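Local structure of HTH-type transcriptional regulator PrpR (Mycobacterium tuberculosis, 6D2S) at residues A[5-10]-A[116-121]; A[16-21]-A[105-110]. The protein regulates transcription of the enzymes that break down short-chain fatty acids, including cholesterol-derived propionate, through the glyoxylate and methylcitrate cycles. All coordinates share one frame; numbering follows the deposited sequence.

Contact 1 (A[5-10]-A[116-121]). With CA (calcium ion), chain B.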
# COMPACT_ATOMS: atom_id res chain seq x y z
N GLU A 5 -14.58 -9.35 2.61
CA GLU A 5 -14.45 -9.72 4.02
C GLU A 5 -13.60 -10.97 4.19
O GLU A 5 -12.79 -11.05 5.12
CB GLU A 5 -15.84 -9.93 4.62
CG GLU A 5 -15.83 -10.36 6.07
CD GLU A 5 -17.21 -10.31 6.71
OE1 GLU A 5 -17.36 -10.78 7.86
OE2 GLU A 5 -18.15 -9.80 6.05
N GLU A 6 -13.77 -11.98 3.32
CA GLU A 6 -12.90 -13.15 3.38
C GLU A 6 -11.44 -12.76 3.19
O GLU A 6 -10.55 -13.29 3.87
CB GLU A 6 -13.29 -14.18 2.32
CG GLU A 6 -14.69 -14.70 2.36
CD GLU A 6 -14.92 -15.72 1.23
OE1 GLU A 6 -14.33 -16.82 1.28
OE2 GLU A 6 -15.68 -15.41 0.30
N VAL A 7 -11.17 -11.84 2.26
CA VAL A 7 -9.79 -11.48 2.01
C VAL A 7 -9.25 -10.62 3.15
O VAL A 7 -8.06 -10.68 3.47
CB VAL A 7 -9.64 -10.78 0.65
CG1 VAL A 7 -8.20 -10.39 0.41
CG2 VAL A 7 -10.14 -11.72 -0.47
N ARG A 8 -10.11 -9.81 3.78
CA ARG A 8 -9.66 -9.07 4.95
C ARG A 8 -9.18 -10.01 6.05
O ARG A 8 -8.14 -9.78 6.66
CB ARG A 8 -10.77 -8.16 5.48
CG ARG A 8 -10.36 -7.34 6.70
CD ARG A 8 -11.53 -6.53 7.28
NE ARG A 8 -12.59 -7.37 7.83
CZ ARG A 8 -13.82 -7.45 7.33
NH1 ARG A 8 -14.16 -6.73 6.26
NH2 ARG A 8 -14.72 -8.24 7.90
N ASP A 9 -9.94 -11.09 6.30
CA ASP A 9 -9.50 -12.07 7.29
C ASP A 9 -8.20 -12.74 6.85
O ASP A 9 -7.32 -13.01 7.68
CB ASP A 9 -10.58 -13.12 7.54
CG ASP A 9 -10.24 -14.01 8.73
OD1 ASP A 9 -9.73 -13.47 9.74
OD2 ASP A 9 -10.47 -15.23 8.69
N PHE A 10 -8.06 -13.02 5.55
CA PHE A 10 -6.84 -13.64 5.04
C PHE A 10 -5.61 -12.81 5.42
O PHE A 10 -4.61 -13.33 5.91
CB PHE A 10 -6.95 -13.79 3.51
CG PHE A 10 -5.73 -14.38 2.87
CD1 PHE A 10 -5.63 -15.75 2.66
CD2 PHE A 10 -4.67 -13.57 2.47
CE1 PHE A 10 -4.50 -16.29 2.07
CE2 PHE A 10 -3.54 -14.11 1.88
CZ PHE A 10 -3.45 -15.47 1.68
N THR A 116 -14.27 -19.02 -4.53
CA THR A 116 -13.61 -18.66 -5.80
C THR A 116 -13.49 -17.16 -5.95
O THR A 116 -12.44 -16.64 -6.35
CB THR A 116 -14.36 -19.24 -7.00
OG1 THR A 116 -14.23 -20.66 -7.01
CG2 THR A 116 -13.79 -18.68 -8.31
N GLU A 117 -14.58 -16.43 -5.69
CA GLU A 117 -14.51 -14.98 -5.83
C GLU A 117 -13.45 -14.41 -4.91
O GLU A 117 -12.69 -13.51 -5.30
CB GLU A 117 -15.88 -14.36 -5.55
CG GLU A 117 -15.85 -12.84 -5.65
CD GLU A 117 -17.19 -12.21 -5.35
OE1 GLU A 117 -17.29 -10.97 -5.45
OE2 GLU A 117 -18.14 -12.95 -5.02
N ALA A 118 -13.37 -14.93 -3.68
CA ALA A 118 -12.36 -14.43 -2.74
C ALA A 118 -10.96 -14.77 -3.20
O ALA A 118 -10.03 -13.97 -3.00
CB ALA A 118 -12.60 -15.00 -1.34
N ARG A 119 -10.76 -15.95 -3.80
CA ARG A 119 -9.43 -16.28 -4.31
C ARG A 119 -9.00 -15.31 -5.40
O ARG A 119 -7.83 -14.93 -5.47
CB ARG A 119 -9.42 -17.74 -4.80
CG ARG A 119 -9.67 -18.71 -3.65
CD ARG A 119 -9.96 -20.15 -4.08
NE ARG A 119 -10.40 -20.93 -2.92
CZ ARG A 119 -9.62 -21.72 -2.19
NH1 ARG A 119 -8.33 -21.86 -2.51
NH2 ARG A 119 -10.11 -22.36 -1.13
N GLY A 120 -9.93 -14.88 -6.26
CA GLY A 120 -9.59 -13.90 -7.28
C GLY A 120 -9.28 -12.53 -6.69
O GLY A 120 -8.36 -11.84 -7.15
N VAL A 121 -10.05 -12.12 -5.68
CA VAL A 121 -9.73 -10.87 -4.99
C VAL A 121 -8.38 -10.99 -4.29
O VAL A 121 -7.56 -10.06 -4.34
CB VAL A 121 -10.84 -10.50 -3.99
CG1 VAL A 121 -10.43 -9.28 -3.16
CG2 VAL A 121 -12.15 -10.23 -4.73
CA CA B . -9.19 -15.59 10.82

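Contact 2 (A[16-21]-A[105-110]). With NA (sodium ion), chain F.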
# COMPACT_ATOMS: atom_id res chain seq x y z
N ASN A 16 -1.06 -8.91 8.29
CA ASN A 16 -0.93 -7.94 7.20
C ASN A 16 0.48 -7.93 6.61
O ASN A 16 0.96 -6.91 6.11
CB ASN A 16 -1.32 -6.53 7.66
CG ASN A 16 -2.81 -6.41 7.97
OD1 ASN A 16 -3.64 -7.05 7.33
ND2 ASN A 16 -3.14 -5.58 8.94
N TYR A 17 1.17 -9.07 6.67
CA TYR A 17 2.54 -9.19 6.19
C TYR A 17 2.69 -10.56 5.54
O TYR A 17 2.42 -11.58 6.18
CB TYR A 17 3.55 -9.01 7.34
CG TYR A 17 4.95 -9.35 6.90
CD1 TYR A 17 5.70 -8.46 6.14
CD2 TYR A 17 5.51 -10.58 7.22
CE1 TYR A 17 6.97 -8.78 5.71
CE2 TYR A 17 6.79 -10.93 6.79
CZ TYR A 17 7.51 -10.01 6.03
OH TYR A 17 8.76 -10.34 5.59
N ILE A 18 3.09 -10.59 4.27
CA ILE A 18 3.16 -11.81 3.48
C ILE A 18 4.64 -12.09 3.21
O ILE A 18 5.21 -11.56 2.25
CB ILE A 18 2.38 -11.69 2.17
CG1 ILE A 18 0.98 -11.12 2.40
CG2 ILE A 18 2.34 -13.06 1.43
CD1 ILE A 18 0.07 -11.99 3.31
N HIS A 19 5.26 -12.93 4.04
CA HIS A 19 6.72 -13.00 4.09
C HIS A 19 7.32 -13.40 2.75
O HIS A 19 8.28 -12.78 2.27
CB HIS A 19 7.17 -13.97 5.18
CG HIS A 19 8.66 -14.03 5.33
ND1 HIS A 19 9.41 -12.94 5.73
CD2 HIS A 19 9.54 -15.04 5.11
CE1 HIS A 19 10.69 -13.29 5.78
NE2 HIS A 19 10.79 -14.55 5.40
N ASP A 20 6.81 -14.47 2.13
CA ASP A 20 7.46 -14.96 0.92
C ASP A 20 7.39 -13.95 -0.21
O ASP A 20 8.33 -13.84 -1.01
CB ASP A 20 6.84 -16.29 0.48
CG ASP A 20 7.12 -17.42 1.46
OD1 ASP A 20 8.22 -17.44 2.05
OD2 ASP A 20 6.22 -18.27 1.65
N LEU A 21 6.27 -13.22 -0.33
CA LEU A 21 6.16 -12.21 -1.38
C LEU A 21 6.97 -10.97 -1.04
O LEU A 21 7.57 -10.36 -1.93
CB LEU A 21 4.71 -11.79 -1.58
CG LEU A 21 3.81 -12.56 -2.52
CD1 LEU A 21 2.47 -11.81 -2.58
CD2 LEU A 21 4.46 -12.69 -3.90
N SER A 105 -0.39 -18.27 -6.02
CA SER A 105 -1.34 -19.38 -5.91
C SER A 105 -1.09 -20.21 -4.66
O SER A 105 -2.03 -20.63 -3.98
CB SER A 105 -1.27 -20.27 -7.16
OG SER A 105 -1.78 -19.56 -8.27
N SER A 106 0.19 -20.47 -4.34
CA SER A 106 0.47 -21.28 -3.16
C SER A 106 0.11 -20.55 -1.87
O SER A 106 -0.32 -21.19 -0.90
CB SER A 106 1.94 -21.70 -3.14
OG SER A 106 2.78 -20.60 -2.82
N ILE A 107 0.27 -19.23 -1.84
CA ILE A 107 -0.11 -18.46 -0.65
C ILE A 107 -1.63 -18.46 -0.48
O ILE A 107 -2.14 -18.71 0.62
CB ILE A 107 0.46 -17.04 -0.75
CG1 ILE A 107 1.99 -17.06 -0.63
CG2 ILE A 107 -0.14 -16.15 0.35
CD1 ILE A 107 2.66 -15.80 -1.19
N VAL A 108 -2.36 -18.19 -1.56
CA VAL A 108 -3.83 -18.21 -1.49
C VAL A 108 -4.32 -19.56 -1.00
O VAL A 108 -5.29 -19.66 -0.24
CB VAL A 108 -4.43 -17.86 -2.87
CG1 VAL A 108 -5.93 -18.10 -2.87
CG2 VAL A 108 -4.09 -16.44 -3.27
N ALA A 109 -3.65 -20.63 -1.43
CA ALA A 109 -4.10 -21.98 -1.12
C ALA A 109 -3.98 -22.31 0.36
O ALA A 109 -4.61 -23.27 0.82
CB ALA A 109 -3.33 -22.99 -1.96
N THR A 110 -3.20 -21.54 1.13
CA THR A 110 -3.10 -21.83 2.56
C THR A 110 -4.37 -21.48 3.33
O THR A 110 -4.47 -21.84 4.50
CB THR A 110 -1.92 -21.09 3.20
OG1 THR A 110 -2.10 -19.67 3.09
CG2 THR A 110 -0.60 -21.47 2.53
NA NA F . 6.65 -20.25 2.75
O HOH W 1 3.80 -19.45 3.10

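Contact 1 (A[5-10]-A[116-121])
The carboxylate of E6 lies over the methyl group of A118, and its OE2 is hydrogen-bonded to the hydroxyl of S115, the residue just ahead of helix 116-135. That same hydroxyl also bonds to the backbone N of A118, so one serine oxygen joins the glutamate to the first turn of the helix. Oxygen OE2 stands 3.5 Å from A118 CB, and OE1 is 3.6 Å from the same carbon; the methyl thus faces both oxygens as well as E6 CB, 3.8 Å from A118 CB. E6 sends CG away from its own carbonyl carbon (chi1 -58°) and runs on extended to CD, which carries the acid across to the partner helix. The positive end of the helix dipole nearby would probably favour its negative charge.

Beneath this polar edge the contact turns apolar. The short axes of 5-10 and 116-121 pass 9.1 Å apart and cross at -56°, an oblique helix-on-helix packing that sets the N-terminal helix 3-13 against helix 116-135 of the IrrE-like, largely helical part of the regulator. V7 projects toward the partner, and its CG2 does the touching: it packs on V121 CG1 at 3.6 Å and also meets the carbonyl O of A118 at 3.4 Å. Alanine suits its place because its small side chain lets the valine come close to the backbone, while the beta-branched V7 and V121 hold methyls close to their own backbones, suiting a short valine-to-valine contact between helices. V121 also touches F4 of the first helix. On the flank turned from helix 116-135, D9 grips a calcium ion with both carboxylate oxygens, OD1 at 2.4 Å from the metal, and D13, one turn further on, supplies another ligand.

Contact 2 (A[16-21]-A[105-110])
I107 pushes its terminal methyl between I18 and L21: CD1 lies 3.7 Å from L21 CG and 3.8 Å from I18 CG2. Its second branch helps, with I107 CG2 4.1 Å from I18 CG2, so the two isoleucines meet through both methyls of one and a single methyl of the other. The outer chain of I107 is stretched, CD1 swung far from CA (chi2 160°), which gives it the reach to span from helix 101-109 to the start of helix 19-31. Long branched residues fit here because the backbones stay apart, the CA atoms of I18 and I107 being 8.5 Å from each other.

I18 occupies the N-cap position of its helix, yet its side chain is given to the apolar interface, while its backbone N bonds to the hydroxyl of Y129. Just before it, Y17 OH is 2.7 Å from H19 ND1, which lies in the plane of the Y17 ring, at its edge; this bond ties the turn across I18, and R175 also bonds that hydroxyl. On the other side, T110 OG1 donates to I107 O over 2.7 Å, in the carbonyl plane, and T110 N gives the same oxygen a second bond. At the outer edge, D20 binds a sodium ion through OD2 at 2.3 Å, with a water at a longer distance, 3.0 Å from the sodium ion.

L126 of helix 116-135 touches both I18 and L21, and F11 of helix 3-13 touches I18, making this a buried apolar junction of four helices, 3-13, 19-31, 101-109 and 116-135, the last two belonging to the IrrE-like region.

In the fold
From the N terminus, helix 3-13 comes first and enters contact 1; the chain then turns through residues 14-18 into helix 19-31, whose start forms contact 2. After the small three-stranded sheet and helix 84-99, helix 101-109 returns to close contact 2, and helix 116-135 follows to close contact 1. The smaller loop therefore sits within the larger, and two consecutive helices at the N terminus meet two consecutive helices in the IrrE-like region in reverse order. The contact centres lie 12 Å apart, joined by F10, whose CZ is 3.6 Å from I107 CG2, and by R119 packing on V108.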